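Local atomic coordinates of PilX (Neisseria meningitidis, PDB entry 2OPD), a protein that is a minor type IV pilin of the meningococcus that probably takes part in pilus-mediated aggregation of the bacteria and their adhesion to host cells. Residues N21-F26 against E43-G48; T37-L42 against V66-P71; A56-V61 against T84-S89; D97-R102 against H110-S115. All coordinates share one frame; numbering follows the deposited sequence.

Contact 1: residues N21-F26 against E43-G48; sequences NISKQF and ERFVSG
Phe45 reaches from helix 35-48 into the surface of helix 4-29 and is met there by Ile22, Ser23 and Phe26. The Phe26 ring comes over one face of Phe45, leading with its CE2 corner, which lies 3.2 Å from Phe45 CG and is displaced toward the rim. The two rings meet at a slant, with planes inclined by 47° and centroids 4.8 Å apart. At the far end of the same ring, Ile22 brings its CG2 branch to 3.3 Å from Phe45 CZ, the two side chains crossing at about a right angle. Its CD1 is 3.7 Å from Phe45 CZ too, so both branches take part. Ser23 fills in beside them with OG 3.8 Å from Phe45 CE1; this hydroxyl is hydrogen-bonded to the carbonyl of Ile19 a turn earlier, which satisfies it in a buried, largely apolar setting.

What sends the Phe45 ring across is its first torsion: with CG anti to the backbone N (chi1 166°), the ring extends toward the other helix. Val46 CG2 approaches Ser23 OG from the next position, while Val46 also packs on Val61 and Val63 of strand 59-65. Tyr49 and Ile19 add further contacts to Phe45. No hydrogen bond joins the segments. Their axes run nearly antiparallel (160°) and 10.9 Å apart, a spacing filled by side chains. A second helix laid against the long N-terminal helix, in the connection leading to the sheet, is PilX's version of the alpha-beta loop of the type IV pilin fold.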
loop_
_atom_site.group_PDB
_atom_site.type_symbol
_atom_site.label_atom_id
_atom_site.label_comp_id
_atom_site.label_asym_id
_atom_site.label_seq_id
_atom_site.Cartn_x
_atom_site.Cartn_y
_atom_site.Cartn_z
ATOM N N ASN A 21 3.055 9.390 -3.504
ATOM C CA ASN A 21 3.492 10.775 -3.811
ATOM C C ASN A 21 3.618 11.727 -2.639
ATOM O O ASN A 21 4.511 12.553 -2.630
ATOM C CB ASN A 21 2.582 11.446 -4.848
ATOM C CG ASN A 21 2.721 10.835 -6.209
ATOM O OD1 ASN A 21 3.747 10.263 -6.538
ATOM N ND2 ASN A 21 1.698 10.963 -7.014
ATOM N N ILE A 22 2.693 11.668 -1.692
ATOM C CA ILE A 22 2.822 12.481 -0.490
ATOM C C ILE A 22 3.970 11.946 0.381
ATOM O O ILE A 22 4.773 12.723 0.879
ATOM C CB ILE A 22 1.484 12.553 0.304
ATOM C CG1 ILE A 22 0.359 13.145 -0.572
ATOM C CG2 ILE A 22 1.622 13.416 1.543
ATOM C CD1 ILE A 22 -1.047 13.027 0.068
ATOM N N SER A 23 4.059 10.617 0.533
ATOM C CA SER A 23 5.181 10.012 1.265
ATOM C C SER A 23 6.561 10.428 0.715
ATOM O O SER A 23 7.443 10.785 1.487
ATOM C CB SER A 23 5.073 8.499 1.294
ATOM O OG SER A 23 3.889 8.080 1.926
ATOM N N LYS A 24 6.735 10.421 -0.602
ATOM C CA LYS A 24 7.934 10.964 -1.185
ATOM C C LYS A 24 8.250 12.344 -0.560
ATOM O O LYS A 24 9.382 12.585 -0.096
ATOM C CB LYS A 24 7.778 11.157 -2.687
ATOM C CG LYS A 24 7.507 9.929 -3.574
ATOM C CD LYS A 24 7.522 10.466 -5.008
ATOM C CE LYS A 24 6.779 9.588 -6.026
ATOM N NZ LYS A 24 7.357 8.247 -6.036
ATOM N N GLN A 25 7.284 13.275 -0.574
ATOM C CA GLN A 25 7.524 14.581 0.022
ATOM C C GLN A 25 7.944 14.488 1.488
ATOM O O GLN A 25 8.799 15.261 1.914
ATOM C CB GLN A 25 6.286 15.469 -0.101
ATOM C CG GLN A 25 5.936 15.824 -1.528
ATOM C CD GLN A 25 7.066 16.584 -2.201
ATOM O OE1 GLN A 25 7.735 17.463 -1.575
ATOM N NE2 GLN A 25 7.299 16.264 -3.482
ATOM N N PHE A 26 7.370 13.587 2.278
ATOM C CA PHE A 26 7.840 13.432 3.676
ATOM C C PHE A 26 9.350 13.217 3.698
ATOM O O PHE A 26 10.068 13.790 4.503
ATOM C CB PHE A 26 7.116 12.287 4.469
ATOM C CG PHE A 26 5.764 12.705 5.060
ATOM C CD1 PHE A 26 5.702 13.417 6.270
ATOM C CD2 PHE A 26 4.581 12.408 4.402
ATOM C CE1 PHE A 26 4.494 13.818 6.807
ATOM C CE2 PHE A 26 3.333 12.817 4.928
ATOM C CZ PHE A 26 3.287 13.519 6.133
ATOM N N GLU A 43 4.268 6.057 9.246
ATOM C CA GLU A 43 3.227 5.198 9.815
ATOM C C GLU A 43 2.051 6.025 10.269
ATOM O O GLU A 43 0.918 5.679 10.009
ATOM C CB GLU A 43 3.764 4.376 11.001
ATOM C CG GLU A 43 4.439 3.041 10.638
ATOM C CD GLU A 43 5.227 2.443 11.809
ATOM O OE1 GLU A 43 5.239 3.048 12.911
ATOM O OE2 GLU A 43 5.837 1.365 11.633
ATOM N N ARG A 44 2.315 7.128 10.945
ATOM C CA ARG A 44 1.235 8.038 11.297
ATOM C C ARG A 44 0.547 8.581 10.040
ATOM O O ARG A 44 -0.673 8.505 9.936
ATOM C CB ARG A 44 1.719 9.163 12.206
ATOM C CG ARG A 44 0.700 10.281 12.405
ATOM C CD ARG A 44 1.105 11.233 13.540
ATOM N NE ARG A 44 2.559 11.423 13.619
ATOM C CZ ARG A 44 3.358 10.680 14.379
ATOM N NH1 ARG A 44 2.818 9.689 15.103
ATOM N NH2 ARG A 44 4.682 10.909 14.409
ATOM N N PHE A 45 1.308 9.100 9.082
ATOM C CA PHE A 45 0.715 9.673 7.870
ATOM C C PHE A 45 -0.152 8.648 7.145
ATOM O O PHE A 45 -1.302 8.919 6.851
ATOM C CB PHE A 45 1.750 10.243 6.883
ATOM C CG PHE A 45 1.157 10.522 5.526
ATOM C CD1 PHE A 45 1.381 9.652 4.455
ATOM C CD2 PHE A 45 0.282 11.623 5.342
ATOM C CE1 PHE A 45 0.768 9.866 3.221
ATOM C CE2 PHE A 45 -0.328 11.855 4.110
ATOM C CZ PHE A 45 -0.091 10.974 3.042
ATOM N N VAL A 46 0.388 7.462 6.886
ATOM C CA VAL A 46 -0.344 6.460 6.117
ATOM C C VAL A 46 -1.547 5.834 6.833
ATOM O O VAL A 46 -2.547 5.458 6.199
ATOM C CB VAL A 46 0.597 5.350 5.579
ATOM C CG1 VAL A 46 -0.203 4.260 4.950
ATOM C CG2 VAL A 46 1.630 5.958 4.567
ATOM N N SER A 47 -1.490 5.720 8.154
ATOM C CA SER A 47 -2.615 5.064 8.840
ATOM C C SER A 47 -3.647 6.106 9.239
ATOM O O SER A 47 -4.796 5.781 9.535
ATOM C CB SER A 47 -2.160 4.214 10.040
ATOM O OG SER A 47 -1.327 4.936 10.936
ATOM N N GLY A 48 -3.243 7.366 9.240
ATOM C CA GLY A 48 -4.222 8.435 9.364
ATOM C C GLY A 48 -4.942 8.729 8.046
ATOM O O GLY A 48 -6.071 9.212 8.061
#

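Contact 2: residues T37-L42 against V66-P71; sequences TIKSKL and VNKEKP
Lys39 and Pro71 are where the two backbones come nearest, their CA atoms 5.9 Å apart. Residues 37-42 are a run of helix 35-48, whereas 66-71 belong to the connection between strands 59-65 and 74-80. That connection folds into a type I beta turn from Asn67 to Lys70, closed by Lys70 N on Asn67 O at 2.9 Å. An Asx turn reinforces it: Glu69 N donates to Asn67 OD1 at 2.7 Å, well above the plane of the side-chain carbonyl (40°). Pro71 follows the turn directly and faces the helix.

Pro71 is buried, and its ring CG touches Ile38 CG2 at 3.9 Å, the two side chains crossing at about a right angle. Ile38 offers that methyl because its CG1 branch takes the position anti to the backbone N (chi1 -151°), leaving CG2 between the N and the carbonyl carbon. Leu42, one turn on, sets CD1 4.0 Å from Pro71 O. In pilin terms, the hairpin joining the first two strands of the sheet here meets the helical segment that precedes the sheet; Phe65, at the end of strand 59-65, is packed on by Lys39, Leu42 and Pro71, so that both segments share it.

Toward solvent the contact changes character. The Lys39 chain, extended, crosses Lys68 so that Lys39 NZ rests 3.7 Å from Lys68 CB and against its CD methylene, not beside the other amine. Lys68 NZ stays 5.6 Å from Lys39 NZ, a spacing at which the two like charges would probably still be felt. On another side of the helix Lys41 forms a salt bridge with Asp33.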
loop_
_atom_site.group_PDB
_atom_site.type_symbol
_atom_site.label_atom_id
_atom_site.label_comp_id
_atom_site.label_asym_id
_atom_site.label_seq_id
_atom_site.Cartn_x
_atom_site.Cartn_y
_atom_site.Cartn_z
ATOM N N THR A 37 12.538 7.993 13.408
ATOM C CA THR A 37 11.626 9.111 13.266
ATOM C C THR A 37 10.821 9.099 11.964
ATOM O O THR A 37 9.615 9.374 11.984
ATOM C CB THR A 37 12.364 10.449 13.426
ATOM O OG1 THR A 37 12.580 10.684 14.820
ATOM C CG2 THR A 37 11.545 11.606 12.867
ATOM N N ILE A 38 11.455 8.762 10.845
ATOM C CA ILE A 38 10.769 8.804 9.585
ATOM C C ILE A 38 9.833 7.593 9.481
ATOM O O ILE A 38 8.701 7.709 9.031
ATOM C CB ILE A 38 11.757 8.986 8.379
ATOM C CG1 ILE A 38 11.077 9.720 7.213
ATOM C CG2 ILE A 38 12.306 7.692 7.897
ATOM C CD1 ILE A 38 10.637 11.176 7.542
ATOM N N LYS A 39 10.288 6.436 9.945
ATOM C CA LYS A 39 9.396 5.279 10.080
ATOM C C LYS A 39 8.105 5.595 10.844
ATOM O O LYS A 39 6.995 5.312 10.348
ATOM C CB LYS A 39 10.112 4.122 10.760
ATOM C CG LYS A 39 9.270 2.863 10.837
ATOM C CD LYS A 39 10.003 1.724 11.536
ATOM C CE LYS A 39 8.959 0.638 12.014
ATOM N NZ LYS A 39 9.554 -0.701 12.204
ATOM N N SER A 40 8.212 6.164 12.041
ATOM C CA SER A 40 6.978 6.527 12.723
ATOM C C SER A 40 6.194 7.648 12.026
ATOM O O SER A 40 4.961 7.588 11.962
ATOM C CB SER A 40 7.162 6.773 14.228
ATOM O OG SER A 40 7.704 8.046 14.496
ATOM N N LYS A 41 6.890 8.651 11.481
ATOM C CA LYS A 41 6.199 9.712 10.734
ATOM C C LYS A 41 5.406 9.166 9.540
ATOM O O LYS A 41 4.262 9.589 9.305
ATOM C CB LYS A 41 7.160 10.791 10.257
ATOM C CG LYS A 41 7.598 11.770 11.362
ATOM C CD LYS A 41 8.527 12.825 10.829
ATOM C CE LYS A 41 8.717 13.962 11.809
ATOM N NZ LYS A 41 9.793 14.879 11.369
ATOM N N LEU A 42 5.999 8.225 8.800
ATOM C CA LEU A 42 5.306 7.602 7.679
ATOM C C LEU A 42 4.105 6.755 8.122
ATOM O O LEU A 42 3.083 6.707 7.443
ATOM C CB LEU A 42 6.270 6.726 6.871
ATOM C CG LEU A 42 7.261 7.383 5.919
ATOM C CD1 LEU A 42 8.252 6.333 5.364
ATOM C CD2 LEU A 42 6.570 8.128 4.799
ATOM N N VAL A 66 10.522 -3.635 4.815
ATOM C CA VAL A 66 11.219 -4.907 4.676
ATOM C C VAL A 66 12.491 -4.921 5.528
ATOM O O VAL A 66 12.774 -5.909 6.176
ATOM C CB VAL A 66 11.461 -5.244 3.165
ATOM C CG1 VAL A 66 12.814 -4.745 2.670
ATOM C CG2 VAL A 66 11.293 -6.712 2.911
ATOM N N ASN A 67 13.239 -3.819 5.542
ATOM C CA ASN A 67 14.348 -3.613 6.481
ATOM C C ASN A 67 14.113 -2.306 7.208
ATOM O O ASN A 67 14.174 -1.252 6.581
ATOM C CB ASN A 67 15.678 -3.537 5.724
ATOM C CG ASN A 67 16.853 -3.114 6.616
ATOM O OD1 ASN A 67 16.673 -2.744 7.785
ATOM N ND2 ASN A 67 18.065 -3.166 6.060
ATOM N N LYS A 68 13.830 -2.352 8.504
ATOM C CA LYS A 68 13.434 -1.142 9.239
ATOM C C LYS A 68 14.594 -0.177 9.527
ATOM O O LYS A 68 14.404 0.859 10.171
ATOM C CB LYS A 68 12.788 -1.508 10.572
ATOM C CG LYS A 68 13.818 -1.840 11.668
ATOM C CD LYS A 68 13.207 -1.856 13.064
ATOM C CE LYS A 68 14.277 -2.185 14.092
ATOM N NZ LYS A 68 13.704 -2.799 15.311
ATOM N N GLU A 69 15.796 -0.538 9.101
ATOM C CA GLU A 69 16.928 0.358 9.188
ATOM C C GLU A 69 17.213 0.934 7.788
ATOM O O GLU A 69 18.169 1.681 7.612
ATOM C CB GLU A 69 18.158 -0.385 9.722
ATOM C CG GLU A 69 18.888 0.317 10.899
ATOM C CD GLU A 69 18.214 0.096 12.265
ATOM O OE1 GLU A 69 17.850 1.051 12.959
ATOM O OE2 GLU A 69 18.054 -1.166 12.646
ATOM N N LYS A 70 16.405 0.545 6.798
ATOM C CA LYS A 70 16.335 1.252 5.528
ATOM C C LYS A 70 14.886 1.687 5.268
ATOM O O LYS A 70 14.310 1.308 4.268
ATOM C CB LYS A 70 16.801 0.380 4.362
ATOM C CG LYS A 70 18.295 0.034 4.368
ATOM C CD LYS A 70 19.113 1.264 4.076
ATOM C CE LYS A 70 20.594 1.039 4.175
ATOM N NZ LYS A 70 21.180 2.384 4.104
ATOM N N PRO A 71 14.303 2.495 6.163
ATOM C CA PRO A 71 12.882 2.751 6.052
ATOM C C PRO A 71 12.495 3.721 4.914
ATOM O O PRO A 71 11.314 3.830 4.594
ATOM C CB PRO A 71 12.543 3.359 7.410
ATOM C CG PRO A 71 13.786 4.120 7.784
ATOM C CD PRO A 71 14.902 3.212 7.307
#

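Contact 3: residues A56-V61 against T84-S89; sequences AEKYNV and TGYTLS
Lys58 and the Tyr59 hydroxyl come to opposite sides of the Tyr86 ring, both at a slant. Lys58 CD approaches Tyr86 CE2 at 3.2 Å, and its NZ goes on to donate a hydrogen bond to Tyr86 OH at 2.8 Å. NZ is also 3.0 Å from Tyr86 CZ, so the amine reaches the hydroxyl from above the ring plane rather than from beyond it. Bends at chi2, chi3 and chi4 curl the lysine round to this spot. Tyr59 crosses Tyr86 at about a right angle, its OH 4.2 Å from Tyr86 CD2. Leu88 O lies at the edge of the Tyr59 ring, 3.8 Å from Tyr59 CE2.

The two aromatics bridge the start of the outermost strand, 59-65, and the connection between strands 74-80 and 89-93 of the pilin sheet. Helix 4-29 lies next to them: Tyr8 touches both Lys58 and Tyr59, Leu12 touches Tyr59, and Glu5 touches Tyr86.

Within the connection, Thr84 points its CG2 methyl at Glu57 O, 3.9 Å away, while its OG1 is hydrogen-bonded to Lys81 O.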
loop_
_atom_site.group_PDB
_atom_site.type_symbol
_atom_site.label_atom_id
_atom_site.label_comp_id
_atom_site.label_asym_id
_atom_site.label_seq_id
_atom_site.Cartn_x
_atom_site.Cartn_y
_atom_site.Cartn_z
ATOM N N ALA A 56 -12.418 4.300 1.220
ATOM C CA ALA A 56 -12.162 4.228 2.659
ATOM C C ALA A 56 -13.044 3.210 3.375
ATOM O O ALA A 56 -12.563 2.549 4.291
ATOM C CB ALA A 56 -12.259 5.627 3.334
ATOM N N GLU A 57 -14.307 3.060 2.985
ATOM C CA GLU A 57 -15.150 2.049 3.661
ATOM C C GLU A 57 -14.707 0.646 3.340
ATOM O O GLU A 57 -15.112 -0.290 4.013
ATOM C CB GLU A 57 -16.618 2.102 3.258
ATOM C CG GLU A 57 -17.403 3.328 3.670
ATOM C CD GLU A 57 -18.721 3.412 2.908
ATOM O OE1 GLU A 57 -19.774 3.611 3.556
ATOM O OE2 GLU A 57 -18.695 3.257 1.667
ATOM N N LYS A 58 -13.929 0.495 2.277
ATOM C CA LYS A 58 -13.675 -0.825 1.735
ATOM C C LYS A 58 -12.284 -1.377 2.042
ATOM O O LYS A 58 -12.122 -2.568 2.224
ATOM C CB LYS A 58 -13.899 -0.828 0.226
ATOM C CG LYS A 58 -15.303 -0.441 -0.162
ATOM C CD LYS A 58 -15.882 -1.367 -1.219
ATOM C CE LYS A 58 -17.415 -1.566 -1.034
ATOM N NZ LYS A 58 -17.905 -2.952 -1.426
ATOM N N TYR A 59 -11.295 -0.498 2.128
ATOM C CA TYR A 59 -9.940 -0.939 2.088
ATOM C C TYR A 59 -9.176 -0.332 3.268
ATOM O O TYR A 59 -9.554 0.753 3.718
ATOM C CB TYR A 59 -9.368 -0.505 0.747
ATOM C CG TYR A 59 -9.913 -1.256 -0.481
ATOM C CD1 TYR A 59 -10.619 -0.590 -1.456
ATOM C CD2 TYR A 59 -9.679 -2.590 -0.666
ATOM C CE1 TYR A 59 -11.106 -1.225 -2.563
ATOM C CE2 TYR A 59 -10.148 -3.237 -1.791
ATOM C CZ TYR A 59 -10.868 -2.528 -2.744
ATOM O OH TYR A 59 -11.369 -3.136 -3.886
ATOM N N ASN A 60 -8.205 -1.063 3.824
ATOM C CA ASN A 60 -7.189 -0.516 4.736
ATOM C C ASN A 60 -5.849 -0.335 3.960
ATOM O O ASN A 60 -5.433 -1.215 3.187
ATOM C CB ASN A 60 -6.887 -1.442 5.911
ATOM C CG ASN A 60 -8.010 -1.501 6.992
ATOM O OD1 ASN A 60 -8.672 -0.500 7.306
ATOM N ND2 ASN A 60 -8.174 -2.690 7.601
ATOM N N VAL A 61 -5.163 0.774 4.171
ATOM C CA VAL A 61 -3.853 0.959 3.585
ATOM C C VAL A 61 -2.817 1.053 4.671
ATOM O O VAL A 61 -3.028 1.716 5.661
ATOM C CB VAL A 61 -3.756 2.228 2.741
ATOM C CG1 VAL A 61 -2.307 2.366 2.234
ATOM C CG2 VAL A 61 -4.665 2.109 1.567
ATOM N N THR A 84 -16.486 -6.940 4.615
ATOM C CA THR A 84 -16.917 -6.443 3.305
ATOM C C THR A 84 -17.132 -7.500 2.229
ATOM O O THR A 84 -17.762 -7.209 1.210
ATOM C CB THR A 84 -15.921 -5.417 2.744
ATOM O OG1 THR A 84 -14.621 -6.015 2.654
ATOM C CG2 THR A 84 -15.894 -4.129 3.616
ATOM N N GLY A 85 -16.630 -8.721 2.455
ATOM C CA GLY A 85 -16.651 -9.792 1.446
ATOM C C GLY A 85 -15.671 -9.622 0.289
ATOM O O GLY A 85 -15.713 -10.362 -0.689
ATOM N N TYR A 86 -14.757 -8.666 0.396
ATOM C CA TYR A 86 -13.769 -8.464 -0.662
ATOM C C TYR A 86 -12.433 -9.178 -0.458
ATOM O O TYR A 86 -11.993 -9.420 0.689
ATOM C CB TYR A 86 -13.494 -6.980 -0.863
ATOM C CG TYR A 86 -14.527 -6.273 -1.657
ATOM C CD1 TYR A 86 -15.508 -6.959 -2.350
ATOM C CD2 TYR A 86 -14.488 -4.915 -1.764
ATOM C CE1 TYR A 86 -16.468 -6.267 -3.096
ATOM C CE2 TYR A 86 -15.397 -4.232 -2.494
ATOM C CZ TYR A 86 -16.385 -4.887 -3.147
ATOM O OH TYR A 86 -17.262 -4.124 -3.859
ATOM N N THR A 87 -11.765 -9.441 -1.589
ATOM C CA THR A 87 -10.471 -10.113 -1.599
ATOM C C THR A 87 -9.380 -9.352 -2.379
ATOM O O THR A 87 -8.307 -9.066 -1.845
ATOM C CB THR A 87 -10.645 -11.474 -2.195
ATOM O OG1 THR A 87 -11.203 -11.299 -3.495
ATOM C CG2 THR A 87 -11.611 -12.295 -1.336
ATOM N N LEU A 88 -9.652 -9.014 -3.642
ATOM C CA LEU A 88 -8.657 -8.273 -4.471
ATOM C C LEU A 88 -7.856 -7.246 -3.660
ATOM O O LEU A 88 -8.412 -6.498 -2.868
ATOM C CB LEU A 88 -9.323 -7.606 -5.696
ATOM C CG LEU A 88 -10.019 -8.504 -6.720
ATOM C CD1 LEU A 88 -10.290 -7.752 -7.927
ATOM C CD2 LEU A 88 -9.173 -9.714 -7.075
ATOM N N SER A 89 -6.551 -7.196 -3.863
ATOM C CA SER A 89 -5.706 -6.284 -3.080
ATOM C C SER A 89 -4.629 -5.605 -3.914
ATOM O O SER A 89 -4.590 -5.733 -5.139
ATOM C CB SER A 89 -5.050 -7.032 -1.924
ATOM O OG SER A 89 -6.043 -7.746 -1.252
#

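Contact 4: residues D97-R102 against H110-S115; sequences DGYKCR and HLETLS
Tyr99 and Glu112 pair through the aliphatic part of the glutamate. Glu112 CB stands 3.8 Å from Tyr99 CE2, and CG continues along the ring to lie 3.9 Å from Tyr99 OH. The glutamate chain is extended beyond CG, and its carboxylate ends up within 14° of the plane of the phenol ring, although no hydrogen bond links them. Tyr99 turns its ring across the gap with CG anti to the carbonyl carbon (chi1 -54°); Trp91 on the neighbouring strand 89-93 stacks with that ring and also takes Leu111 O as a hydrogen-bond acceptor, so one indole steadies both sides of the contact.

Further along, Arg102 is stretched out from CG to NE and lays its guanidinium against Leu114. One face of the group receives Leu114 CD2, 3.5 Å from Arg102 NE and offset toward the rim, while Leu114 CB comes 3.7 Å from Arg102 NH1. The leucine therefore lies along the flat group with its branch and its CB together. Arg102 NH2 has a weak hydrogen bond to Val118 O, which could limit rotation of the guanidinium.

Between these two pairs Cys101 is joined by a disulfide to Cys120, the bond that in type IV pilins delimits the D-region; residues 110-115 fall inside that loop and follow helix 104-109, which ends at His110 in a Schellman motif. Across the segments the charged side chains meet neutral partners through methylenes, methyls and one face of the guanidinium, with no salt bridge or hydrogen bond, so this surface contact rests on van der Waals packing and probably adds little electrostatic specificity.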
loop_
_atom_site.group_PDB
_atom_site.type_symbol
_atom_site.label_atom_id
_atom_site.label_comp_id
_atom_site.label_asym_id
_atom_site.label_seq_id
_atom_site.Cartn_x
_atom_site.Cartn_y
_atom_site.Cartn_z
ATOM N N ASP A 97 7.069 0.391 -8.157
ATOM C CA ASP A 97 6.521 -0.839 -8.723
ATOM C C ASP A 97 5.174 -1.146 -8.054
ATOM O O ASP A 97 5.053 -1.044 -6.835
ATOM C CB ASP A 97 7.511 -2.003 -8.589
ATOM C CG ASP A 97 8.872 -1.678 -9.219
ATOM O OD1 ASP A 97 9.897 -2.241 -8.794
ATOM O OD2 ASP A 97 8.911 -0.818 -10.112
ATOM N N GLY A 98 4.172 -1.483 -8.869
ATOM C CA GLY A 98 2.808 -1.642 -8.424
ATOM C C GLY A 98 2.287 -3.001 -8.781
ATOM O O GLY A 98 2.628 -3.520 -9.828
ATOM N N TYR A 99 1.477 -3.599 -7.910
ATOM C CA TYR A 99 0.972 -4.921 -8.169
ATOM C C TYR A 99 -0.479 -5.023 -7.686
ATOM O O TYR A 99 -0.859 -4.389 -6.688
ATOM C CB TYR A 99 1.836 -6.017 -7.511
ATOM C CG TYR A 99 3.315 -5.999 -7.833
ATOM C CD1 TYR A 99 4.173 -5.171 -7.130
ATOM C CD2 TYR A 99 3.856 -6.808 -8.819
ATOM C CE1 TYR A 99 5.524 -5.142 -7.394
ATOM C CE2 TYR A 99 5.210 -6.779 -9.101
ATOM C CZ TYR A 99 6.042 -5.938 -8.369
ATOM O OH TYR A 99 7.413 -5.851 -8.599
ATOM N N LYS A 100 -1.281 -5.764 -8.453
ATOM C CA LYS A 100 -2.663 -6.081 -8.114
ATOM C C LYS A 100 -2.630 -7.524 -7.779
ATOM O O LYS A 100 -2.075 -8.302 -8.532
ATOM C CB LYS A 100 -3.602 -5.927 -9.307
ATOM C CG LYS A 100 -3.522 -4.595 -9.960
ATOM C CD LYS A 100 -4.601 -4.404 -11.014
ATOM C CE LYS A 100 -4.614 -2.940 -11.453
ATOM N NZ LYS A 100 -3.961 -2.099 -10.396
ATOM N N CYS A 101 -3.268 -7.889 -6.683
ATOM C CA CYS A 101 -3.077 -9.191 -6.102
ATOM C C CYS A 101 -4.416 -9.861 -5.948
ATOM O O CYS A 101 -5.405 -9.201 -5.669
ATOM C CB CYS A 101 -2.464 -9.006 -4.726
ATOM S SG CYS A 101 -0.862 -8.214 -4.738
ATOM N N ARG A 102 -4.447 -11.173 -6.123
ATOM C CA ARG A 102 -5.674 -11.934 -6.084
ATOM C C ARG A 102 -6.319 -12.000 -4.715
ATOM O O ARG A 102 -7.492 -12.397 -4.633
ATOM C CB ARG A 102 -5.386 -13.363 -6.501
ATOM C CG ARG A 102 -5.032 -13.519 -7.947
ATOM C CD ARG A 102 -4.386 -14.848 -8.199
ATOM N NE ARG A 102 -4.369 -15.128 -9.628
ATOM C CZ ARG A 102 -3.712 -16.139 -10.179
ATOM N NH1 ARG A 102 -3.752 -16.314 -11.490
ATOM N NH2 ARG A 102 -3.008 -16.964 -9.413
ATOM N N HIS A 110 3.867 -9.492 -0.409
ATOM C CA HIS A 110 4.679 -8.754 -1.362
ATOM C C HIS A 110 5.107 -9.673 -2.516
ATOM O O HIS A 110 6.223 -9.603 -2.998
ATOM C CB HIS A 110 5.877 -8.057 -0.665
ATOM C CG HIS A 110 5.482 -6.870 0.184
ATOM N ND1 HIS A 110 5.383 -6.928 1.559
ATOM C CD2 HIS A 110 5.180 -5.591 -0.152
ATOM C CE1 HIS A 110 5.049 -5.741 2.032
ATOM N NE2 HIS A 110 4.923 -4.911 1.014
ATOM N N LEU A 111 4.178 -10.512 -2.953
ATOM C CA LEU A 111 4.375 -11.419 -4.093
ATOM C C LEU A 111 4.384 -10.685 -5.447
ATOM O O LEU A 111 3.660 -9.699 -5.621
ATOM C CB LEU A 111 3.250 -12.482 -4.084
ATOM C CG LEU A 111 3.207 -13.464 -2.902
ATOM C CD1 LEU A 111 2.192 -14.648 -3.148
ATOM C CD2 LEU A 111 4.604 -13.974 -2.554
ATOM N N GLU A 112 5.139 -11.178 -6.415
ATOM C CA GLU A 112 5.265 -10.487 -7.696
ATOM C C GLU A 112 4.828 -11.322 -8.919
ATOM O O GLU A 112 4.935 -10.856 -10.050
ATOM C CB GLU A 112 6.714 -10.019 -7.943
ATOM C CG GLU A 112 7.437 -9.265 -6.803
ATOM C CD GLU A 112 8.954 -9.147 -7.069
ATOM O OE1 GLU A 112 9.421 -9.652 -8.109
ATOM O OE2 GLU A 112 9.690 -8.582 -6.243
ATOM N N THR A 113 4.335 -12.536 -8.713
ATOM C CA THR A 113 3.847 -13.348 -9.811
ATOM C C THR A 113 2.611 -14.173 -9.418
ATOM O O THR A 113 2.331 -14.383 -8.230
ATOM C CB THR A 113 4.913 -14.333 -10.299
ATOM O OG1 THR A 113 5.213 -15.272 -9.262
ATOM C CG2 THR A 113 6.197 -13.618 -10.740
ATOM N N LEU A 114 1.875 -14.599 -10.443
ATOM C CA LEU A 114 0.713 -15.450 -10.339
ATOM C C LEU A 114 1.143 -16.907 -10.487
ATOM O O LEU A 114 1.618 -17.314 -11.568
ATOM C CB LEU A 114 -0.228 -15.152 -11.503
ATOM C CG LEU A 114 -0.712 -13.710 -11.586
ATOM C CD1 LEU A 114 -1.584 -13.444 -12.821
ATOM C CD2 LEU A 114 -1.441 -13.359 -10.267
ATOM N N SER A 115 0.966 -17.691 -9.423
ATOM C CA SER A 115 1.097 -19.139 -9.515
ATOM C C SER A 115 0.407 -19.793 -8.334
ATOM O O SER A 115 0.257 -19.173 -7.261
ATOM C CB SER A 115 2.564 -19.559 -9.561
ATOM O OG SER A 115 3.255 -19.215 -8.379
#

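Contacts 1 and 2 share helix 35-48 and adjoin directly: Leu42 CD2 lies 3.8 Å from Ser23 CB. The same helix packs on helix 4-29 and on the loop after strand 59-65. Contact 1 also meets contact 3, where Val46 CG1 approaches Val61 O at 3.9 Å. Contacts 3 and 4 are joined through the sheet, by a probable hydrogen bond from Ser89 N to Cys101 O at 2.9 Å. Contacts 1 and 4 lie on opposite sides of the chain's centre, their centres about 22 Å apart, as do contacts 2 and 3 at about 25 Å. The helical layer and the disulfide-bounded region are thus connected by way of the sheet.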